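Leucine aminopeptidase 1, chloroplastic (Solanum lycopersicum, PDB 5D8N) catalyses the release of N-terminal amino acids from peptides, working as a metal-dependent homohexamer, and also acts as a molecular chaperone. Local coordinates at residues L266-A271 with E363-G368; L295-K300 with V523-R528; E405-L410 with V495-L500. The protein carries 1 engineered substitution. All coordinates share one frame; numbering follows the deposited sequence.

Contact 1: residues L266-A271 with E363-G368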
# COMPACT_ATOMS: atom_id res chain seq x y z
N LEU A 266 -13.82 25.50 -16.73
CA LEU A 266 -14.96 25.72 -15.86
C LEU A 266 -15.37 24.46 -15.13
O LEU A 266 -15.79 24.51 -13.98
CB LEU A 266 -16.13 26.31 -16.63
CG LEU A 266 -15.90 27.75 -17.10
CD1 LEU A 266 -17.00 28.23 -18.04
CD2 LEU A 266 -15.87 28.68 -15.91
N ALA A 267 -15.13 23.30 -15.73
CA ALA A 267 -15.40 22.06 -15.02
C ALA A 267 -14.48 21.88 -13.79
O ALA A 267 -14.92 21.44 -12.74
CB ALA A 267 -15.24 20.87 -15.95
N VAL A 268 -13.22 22.23 -13.95
CA VAL A 268 -12.29 22.12 -12.83
C VAL A 268 -12.68 23.09 -11.74
O VAL A 268 -12.69 22.75 -10.57
CB VAL A 268 -10.84 22.46 -13.28
CG1 VAL A 268 -9.90 22.45 -12.09
CG2 VAL A 268 -10.37 21.43 -14.30
N ALA A 269 -13.08 24.28 -12.15
CA ALA A 269 -13.47 25.34 -11.21
C ALA A 269 -14.82 25.14 -10.48
O ALA A 269 -15.10 25.81 -9.50
CB ALA A 269 -13.48 26.67 -11.93
N ALA A 270 -15.66 24.24 -10.98
CA ALA A 270 -17.06 24.17 -10.58
C ALA A 270 -17.24 23.84 -9.10
O ALA A 270 -18.15 24.35 -8.45
CB ALA A 270 -17.80 23.14 -11.44
N ALA A 271 -16.36 23.02 -8.54
CA ALA A 271 -16.56 22.63 -7.13
C ALA A 271 -16.43 23.84 -6.21
O ALA A 271 -17.14 23.92 -5.19
CB ALA A 271 -15.55 21.55 -6.73
N GLU A 363 -21.14 20.49 -6.18
CA GLU A 363 -21.13 21.19 -7.47
C GLU A 363 -19.92 20.78 -8.31
O GLU A 363 -19.79 21.21 -9.46
CB GLU A 363 -21.12 22.71 -7.27
CG GLU A 363 -22.42 23.28 -6.70
CD GLU A 363 -22.43 23.36 -5.18
OE1 GLU A 363 -21.43 22.94 -4.53
OE2 GLU A 363 -23.44 23.88 -4.63
N GLY A 364 -19.13 19.84 -7.81
CA GLY A 364 -17.86 19.49 -8.46
C GLY A 364 -17.93 18.51 -9.61
O GLY A 364 -18.89 17.74 -9.74
N MET A 365 -16.85 18.48 -10.39
CA MET A 365 -16.63 17.46 -11.42
C MET A 365 -16.31 16.11 -10.78
O MET A 365 -15.64 16.06 -9.76
CB MET A 365 -15.49 17.91 -12.34
CG MET A 365 -15.10 16.90 -13.40
SD MET A 365 -13.96 17.58 -14.63
CE MET A 365 -12.60 18.12 -13.62
N ARG A 366 -16.82 15.03 -11.36
CA ARG A 366 -16.55 13.68 -10.90
C ARG A 366 -15.52 13.04 -11.81
O ARG A 366 -15.52 13.31 -12.99
CB ARG A 366 -17.84 12.85 -10.95
CG ARG A 366 -18.99 13.32 -10.06
CD ARG A 366 -20.32 13.10 -10.75
NE ARG A 366 -20.48 14.05 -11.84
CZ ARG A 366 -21.09 15.22 -11.73
NH1 ARG A 366 -21.95 15.42 -10.75
NH2 ARG A 366 -20.84 16.18 -12.63
N PRO A 367 -14.78 12.04 -11.31
CA PRO A 367 -14.00 11.24 -12.22
C PRO A 367 -14.94 10.60 -13.22
O PRO A 367 -16.01 10.14 -12.81
CB PRO A 367 -13.32 10.19 -11.31
CG PRO A 367 -13.98 10.28 -9.99
CD PRO A 367 -14.59 11.64 -9.90
N GLY A 368 -14.50 10.45 -14.47
CA GLY A 368 -15.33 9.89 -15.54
C GLY A 368 -16.12 10.92 -16.33
O GLY A 368 -16.60 10.66 -17.44
O HOH W 1 -15.02 20.73 -10.11
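Ala271 and Gly364 bring their CA atoms to 3.6 Å where the chain leaving helix 263-269 meets the irregular segment 363-368, whereas Ala267 and Met365, nearer the body of the helix, stand 6.0 Å apart CA to CA. Having no side chain, Gly364 can lie with its CA directly against the Ala271 methyl. Next to it, the Ala270 methyl points at the backbone of 363-368 and its CB rests 3.4 Å from Glu363 O. Met365 makes the main side-chain contribution. Its CG is anti to the backbone N (chi1 176°), and a turn at chi3 of 58° swings the methyl out of the otherwise extended chain. SD lies 3.8 Å from Ala267 CB, and the terminal CE reaches Val268 CG2 at 4.0 Å. The backbones are joined through one water molecule. It donates to Ala267 O at 2.7 Å and accepts from Ala271 N and from Met365 N, the latter bond measuring 2.9 Å. The same carbonyl also takes a weak bond from Ala270 N, so Ala267 O serves both the turn and the water. Ser361 OG ties the two segments together again by bonding to Ala271 O and Glu363 N. Val268 and Met365 both pack on Leu390 of helix 388-401 and on Glu387, a magnesium ligand of the enzyme. Val371 of strand 370-372 touches Ala267 and Met365, while Leu17 of a neighbouring subunit packs on Ala267 and Ala270.

Contact 2: residues L295-K300 with V523-R528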
# COMPACT_ATOMS: atom_id res chain seq x y z
N LEU A 295 3.97 37.52 -28.54
CA LEU A 295 4.31 36.36 -27.71
C LEU A 295 3.23 36.19 -26.64
O LEU A 295 2.67 37.17 -26.15
CB LEU A 295 5.67 36.57 -27.05
CG LEU A 295 6.81 37.03 -27.97
CD1 LEU A 295 8.02 37.41 -27.12
CD2 LEU A 295 7.19 35.94 -28.96
N ALA A 296 3.04 34.95 -26.19
CA ALA A 296 2.28 34.68 -24.99
C ALA A 296 3.05 33.85 -23.97
O ALA A 296 3.71 32.87 -24.29
CB ALA A 296 0.95 33.99 -25.31
N LEU A 297 2.75 34.13 -22.71
CA LEU A 297 3.26 33.37 -21.58
C LEU A 297 2.04 32.91 -20.80
O LEU A 297 1.29 33.75 -20.28
CB LEU A 297 4.14 34.26 -20.70
CG LEU A 297 5.38 34.84 -21.39
CD1 LEU A 297 6.11 35.76 -20.46
CD2 LEU A 297 6.29 33.68 -21.81
N VAL A 298 1.84 31.60 -20.74
CA VAL A 298 0.70 30.98 -20.09
C VAL A 298 1.14 30.22 -18.84
O VAL A 298 2.06 29.40 -18.90
CB VAL A 298 0.02 30.00 -21.04
CG1 VAL A 298 -1.13 29.30 -20.33
CG2 VAL A 298 -0.49 30.75 -22.26
N GLY A 299 0.52 30.53 -17.70
CA GLY A 299 0.89 29.90 -16.44
C GLY A 299 -0.26 29.15 -15.81
O GLY A 299 -1.38 29.65 -15.75
N LYS A 300 -0.00 27.92 -15.39
CA LYS A 300 -0.99 27.17 -14.63
C LYS A 300 -1.28 27.88 -13.32
O LYS A 300 -0.38 28.19 -12.54
CB LYS A 300 -0.49 25.75 -14.37
CG LYS A 300 -1.45 24.93 -13.53
CD LYS A 300 -0.98 23.49 -13.40
CE LYS A 300 -0.92 23.14 -11.93
NZ LYS A 300 -1.07 21.69 -11.72
N VAL A 523 11.99 36.35 -18.97
CA VAL A 523 12.41 37.70 -19.29
C VAL A 523 13.49 37.67 -20.37
O VAL A 523 13.42 38.45 -21.35
CB VAL A 523 12.89 38.49 -18.06
CG1 VAL A 523 13.59 39.79 -18.46
CG2 VAL A 523 11.71 38.76 -17.14
N GLU A 524 14.51 36.83 -20.17
CA GLU A 524 15.56 36.73 -21.18
C GLU A 524 14.97 36.33 -22.51
O GLU A 524 15.40 36.81 -23.56
CB GLU A 524 16.65 35.73 -20.79
CG GLU A 524 17.59 36.25 -19.70
CD GLU A 524 18.47 37.42 -20.14
OE1 GLU A 524 18.77 37.53 -21.35
OE2 GLU A 524 18.96 38.14 -19.24
N TRP A 525 14.04 35.38 -22.51
CA TRP A 525 13.47 34.92 -23.76
C TRP A 525 12.73 36.04 -24.49
O TRP A 525 12.82 36.20 -25.70
CB TRP A 525 12.52 33.74 -23.51
CG TRP A 525 11.83 33.25 -24.75
CD1 TRP A 525 12.39 32.57 -25.79
CD2 TRP A 525 10.47 33.47 -25.11
NE1 TRP A 525 11.42 32.20 -26.69
CE2 TRP A 525 10.25 32.80 -26.33
CE3 TRP A 525 9.37 34.04 -24.44
CZ2 TRP A 525 8.99 32.70 -26.91
CZ3 TRP A 525 8.12 33.98 -25.04
CH2 TRP A 525 7.93 33.28 -26.25
N VAL A 526 11.89 36.78 -23.76
CA VAL A 526 11.18 37.92 -24.35
C VAL A 526 12.15 38.93 -24.96
O VAL A 526 11.94 39.39 -26.08
CB VAL A 526 10.27 38.62 -23.31
CG1 VAL A 526 9.74 39.95 -23.82
CG2 VAL A 526 9.11 37.71 -22.96
N LEU A 527 13.20 39.25 -24.21
CA LEU A 527 14.18 40.23 -24.63
C LEU A 527 15.00 39.81 -25.84
O LEU A 527 15.42 40.65 -26.62
CB LEU A 527 15.15 40.53 -23.50
CG LEU A 527 14.53 41.39 -22.40
CD1 LEU A 527 15.61 41.80 -21.41
CD2 LEU A 527 13.87 42.63 -22.98
N ARG A 528 15.18 38.50 -26.02
CA ARG A 528 15.99 38.01 -27.13
C ARG A 528 15.11 37.83 -28.36
O ARG A 528 15.59 37.45 -29.41
CB ARG A 528 16.69 36.71 -26.75
CG ARG A 528 17.91 36.95 -25.86
CD ARG A 528 18.29 35.81 -24.91
NE ARG A 528 19.16 36.32 -23.85
CZ ARG A 528 20.48 36.50 -23.96
NH1 ARG A 528 21.15 36.00 -25.00
NH2 ARG A 528 21.15 37.16 -23.01
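Leu295 and Leu297, alternate residues of strand 293-305, meet Trp525 and Val526 of the C-terminal helix 519-527 in a buried apolar contact. The axes of the short strand and helix segments pass 10.6 Å apart and run nearly antiparallel, at 168°. Leu295 and Trp525 reach toward each other tip to tip, with Leu295 CD2 3.9 Å from Trp525 CH2 and the other methyl, CD1, 4.0 Å from Trp525 CZ3. Leu297 instead slides past the indole in the opposite direction, and its CD2 comes to 3.7 Å from Trp525 CZ3. All of these approaches are to the six-membered ring; CG of Trp525 is anti to the backbone N, and chi2 of 71° sets the turn of the indole. Val526 adds a looser contact, its CG2 lying 4.3 Å from Leu295 CD1. The polar bonds do not run between the two segments. Within the helical segment, Arg528 forms a salt bridge with Glu524, gripping it side-on with NE and NH2, both bonded to the single atom OE1; the NE bond is 2.8 Å long. OE1 lies in the guanidinium plane, yet NH2 approaches it from above the carboxylate plane, 38° out. Tyr205 OH bonds the other oxygen, OE2. At the indole, NE1 makes a weak hydrogen bond to Glu438 OE1. On the far side of the strand, Ala296 and Val298 pack on helix 388-401. A central strand covered by helices on both faces is the layering of a three-layer alpha/beta/alpha sandwich, here in the catalytic domain of an M17 aminopeptidase.

Contact 3: residues E405-L410 with V495-L500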
# COMPACT_ATOMS: atom_id res chain seq x y z
N GLU A 405 2.46 34.61 -32.18
CA GLU A 405 3.37 33.80 -32.98
C GLU A 405 4.04 32.67 -32.15
O GLU A 405 4.34 31.60 -32.66
CB GLU A 405 4.42 34.78 -33.53
CG GLU A 405 5.59 34.18 -34.30
CD GLU A 405 6.58 35.24 -34.79
OE1 GLU A 405 6.26 36.45 -34.72
OE2 GLU A 405 7.63 34.84 -35.33
N LYS A 406 4.29 32.91 -30.87
CA LYS A 406 4.99 31.94 -30.02
C LYS A 406 4.34 31.94 -28.64
O LYS A 406 4.04 33.01 -28.08
CB LYS A 406 6.47 32.31 -29.90
CG LYS A 406 7.22 32.44 -31.23
CD LYS A 406 8.68 32.85 -31.02
CE LYS A 406 9.38 33.14 -32.34
NZ LYS A 406 10.79 33.55 -32.06
N ILE A 407 4.21 30.75 -28.06
CA ILE A 407 3.73 30.55 -26.69
C ILE A 407 4.74 29.74 -25.89
O ILE A 407 5.16 28.66 -26.32
CB ILE A 407 2.40 29.76 -26.70
CG1 ILE A 407 1.35 30.49 -27.54
CG2 ILE A 407 1.88 29.60 -25.28
CD1 ILE A 407 0.10 29.67 -27.76
N ILE A 408 4.97 30.17 -24.66
CA ILE A 408 5.51 29.29 -23.63
C ILE A 408 4.52 29.14 -22.50
O ILE A 408 4.07 30.15 -21.96
CB ILE A 408 6.85 29.82 -23.07
CG1 ILE A 408 7.90 29.93 -24.17
CG2 ILE A 408 7.35 28.90 -21.94
CD1 ILE A 408 9.23 30.48 -23.71
N ASP A 409 4.24 27.90 -22.10
CA ASP A 409 3.48 27.67 -20.87
C ASP A 409 4.38 27.08 -19.81
O ASP A 409 5.32 26.35 -20.11
CB ASP A 409 2.24 26.81 -21.07
CG ASP A 409 2.56 25.33 -21.13
OD1 ASP A 409 2.81 24.72 -20.04
OD2 ASP A 409 2.47 24.76 -22.25
N LEU A 410 4.14 27.48 -18.57
CA LEU A 410 4.80 26.90 -17.40
C LEU A 410 3.74 26.32 -16.49
O LEU A 410 2.77 26.98 -16.14
CB LEU A 410 5.59 27.96 -16.64
CG LEU A 410 6.93 28.34 -17.29
CD1 LEU A 410 6.64 29.29 -18.44
CD2 LEU A 410 7.84 29.02 -16.29
N VAL A 495 1.16 28.02 -34.54
CA VAL A 495 1.82 28.80 -33.49
C VAL A 495 2.99 27.98 -32.96
O VAL A 495 2.85 26.79 -32.70
CB VAL A 495 0.79 29.13 -32.39
CG1 VAL A 495 1.45 29.86 -31.25
CG2 VAL A 495 -0.33 29.98 -32.97
N GLN A 496 4.14 28.59 -32.75
CA GLN A 496 5.23 27.88 -32.08
C GLN A 496 4.96 27.83 -30.58
O GLN A 496 4.48 28.79 -29.99
CB GLN A 496 6.56 28.58 -32.30
CG GLN A 496 6.97 28.70 -33.75
CD GLN A 496 8.42 29.14 -33.88
OE1 GLN A 496 9.09 29.41 -32.90
NE2 GLN A 496 8.86 29.32 -35.10
N TRP A 497 5.15 26.66 -29.97
CA TRP A 497 4.71 26.45 -28.61
C TRP A 497 5.66 25.51 -27.89
O TRP A 497 6.08 24.48 -28.42
CB TRP A 497 3.28 25.94 -28.58
CG TRP A 497 2.91 25.22 -27.31
CD1 TRP A 497 2.68 25.80 -26.08
CD2 TRP A 497 2.90 23.81 -27.09
NE1 TRP A 497 2.42 24.84 -25.15
CE2 TRP A 497 2.52 23.61 -25.75
CE3 TRP A 497 2.95 22.71 -27.95
CZ2 TRP A 497 2.29 22.34 -25.23
CZ3 TRP A 497 2.77 21.44 -27.40
CH2 TRP A 497 2.44 21.27 -26.07
N LEU A 498 6.03 25.93 -26.69
CA LEU A 498 6.81 25.11 -25.77
C LEU A 498 6.18 25.04 -24.39
O LEU A 498 5.75 26.05 -23.82
CB LEU A 498 8.23 25.64 -25.65
CG LEU A 498 9.22 24.88 -24.76
CD1 LEU A 498 10.60 25.07 -25.35
CD2 LEU A 498 9.23 25.38 -23.34
N HIS A 499 6.23 23.84 -23.82
CA HIS A 499 5.65 23.55 -22.51
C HIS A 499 6.80 23.26 -21.55
O HIS A 499 7.65 22.41 -21.82
CB HIS A 499 4.73 22.32 -22.61
CG HIS A 499 4.49 21.63 -21.31
ND1 HIS A 499 3.84 22.23 -20.27
CD2 HIS A 499 4.70 20.35 -20.94
CE1 HIS A 499 3.70 21.37 -19.28
NE2 HIS A 499 4.21 20.22 -19.66
N LEU A 500 6.79 23.96 -20.42
CA LEU A 500 7.81 23.77 -19.41
C LEU A 500 7.20 23.21 -18.13
O LEU A 500 6.38 23.86 -17.47
CB LEU A 500 8.51 25.10 -19.17
CG LEU A 500 9.91 25.04 -18.56
CD1 LEU A 500 10.90 24.33 -19.47
CD2 LEU A 500 10.42 26.43 -18.21
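Asp409 extends a buried carboxylate across to the neighbouring strand, where Trp497 and His499, two residues apart, each donate a ring N-H to it. His499 ND1 bonds OD1 at 2.7 Å, almost straight at 171°, meeting the syn side of the oxygen close to the imidazole plane. Trp497 NE1 gives its hydrogen to OD2 at 2.9 Å, with the indole and carboxylate planes nearly coplanar. CG of Asp409 takes the crowded position between the backbone N and the carbonyl carbon (chi1 80°), which brings the carboxylate carbon toward the neighbouring strand. An alanine here would probably leave both ring N-H groups without their acceptor and the imidazole freer to turn. Beneath these rings the backbones form a regular parallel ladder, the axes of the two short segments approaching to 4.6 Å. Its bonds alternate in direction, as where Ile407 N donates to Gln496 O at 2.8 Å and Leu498 N to Ile407 O. On the face with Asp409, Ile407 CD1 packs 3.7 Å from Val495 CG1, and Ile407 CG2 touches Trp497 CD1. On the reverse face, Lys406 and Gln496 lie side by side, Lys406 CE 3.8 Å from Gln496 OE1, while the lysine NZ forms its salt bridge with Glu438. Leu410 and Leu500 also run side by side, Leu410 CG 4.1 Å from Leu500 CB. With a donor on each oxygen, the buried Asp409 is likely to remain ionised, and its bond to ND1 would favour a proton on that nitrogen and fix how the imidazole is turned.

Contacts 2 and 3 belong to the core of the catalytic domain and share one sheet: strands 293-305 and 406-411 are neighbours in it, with Ala296 N probably bonded to Lys406 O and Trp525 packing on Ile408. Their centres are 8 Å apart. Contact 1 lies about 30 Å from contact 2 and 27 Å from contact 3, centre to centre, and is only partly buried, at the edge where another subunit packs. The chemistry follows the location. Contact 2 joins helix to sheet by hydrocarbon packing, contact 3 joins strand to strand by backbone bonds and a buried carboxylate, and contact 1 joins a helix end to a loop through a water and a methionine.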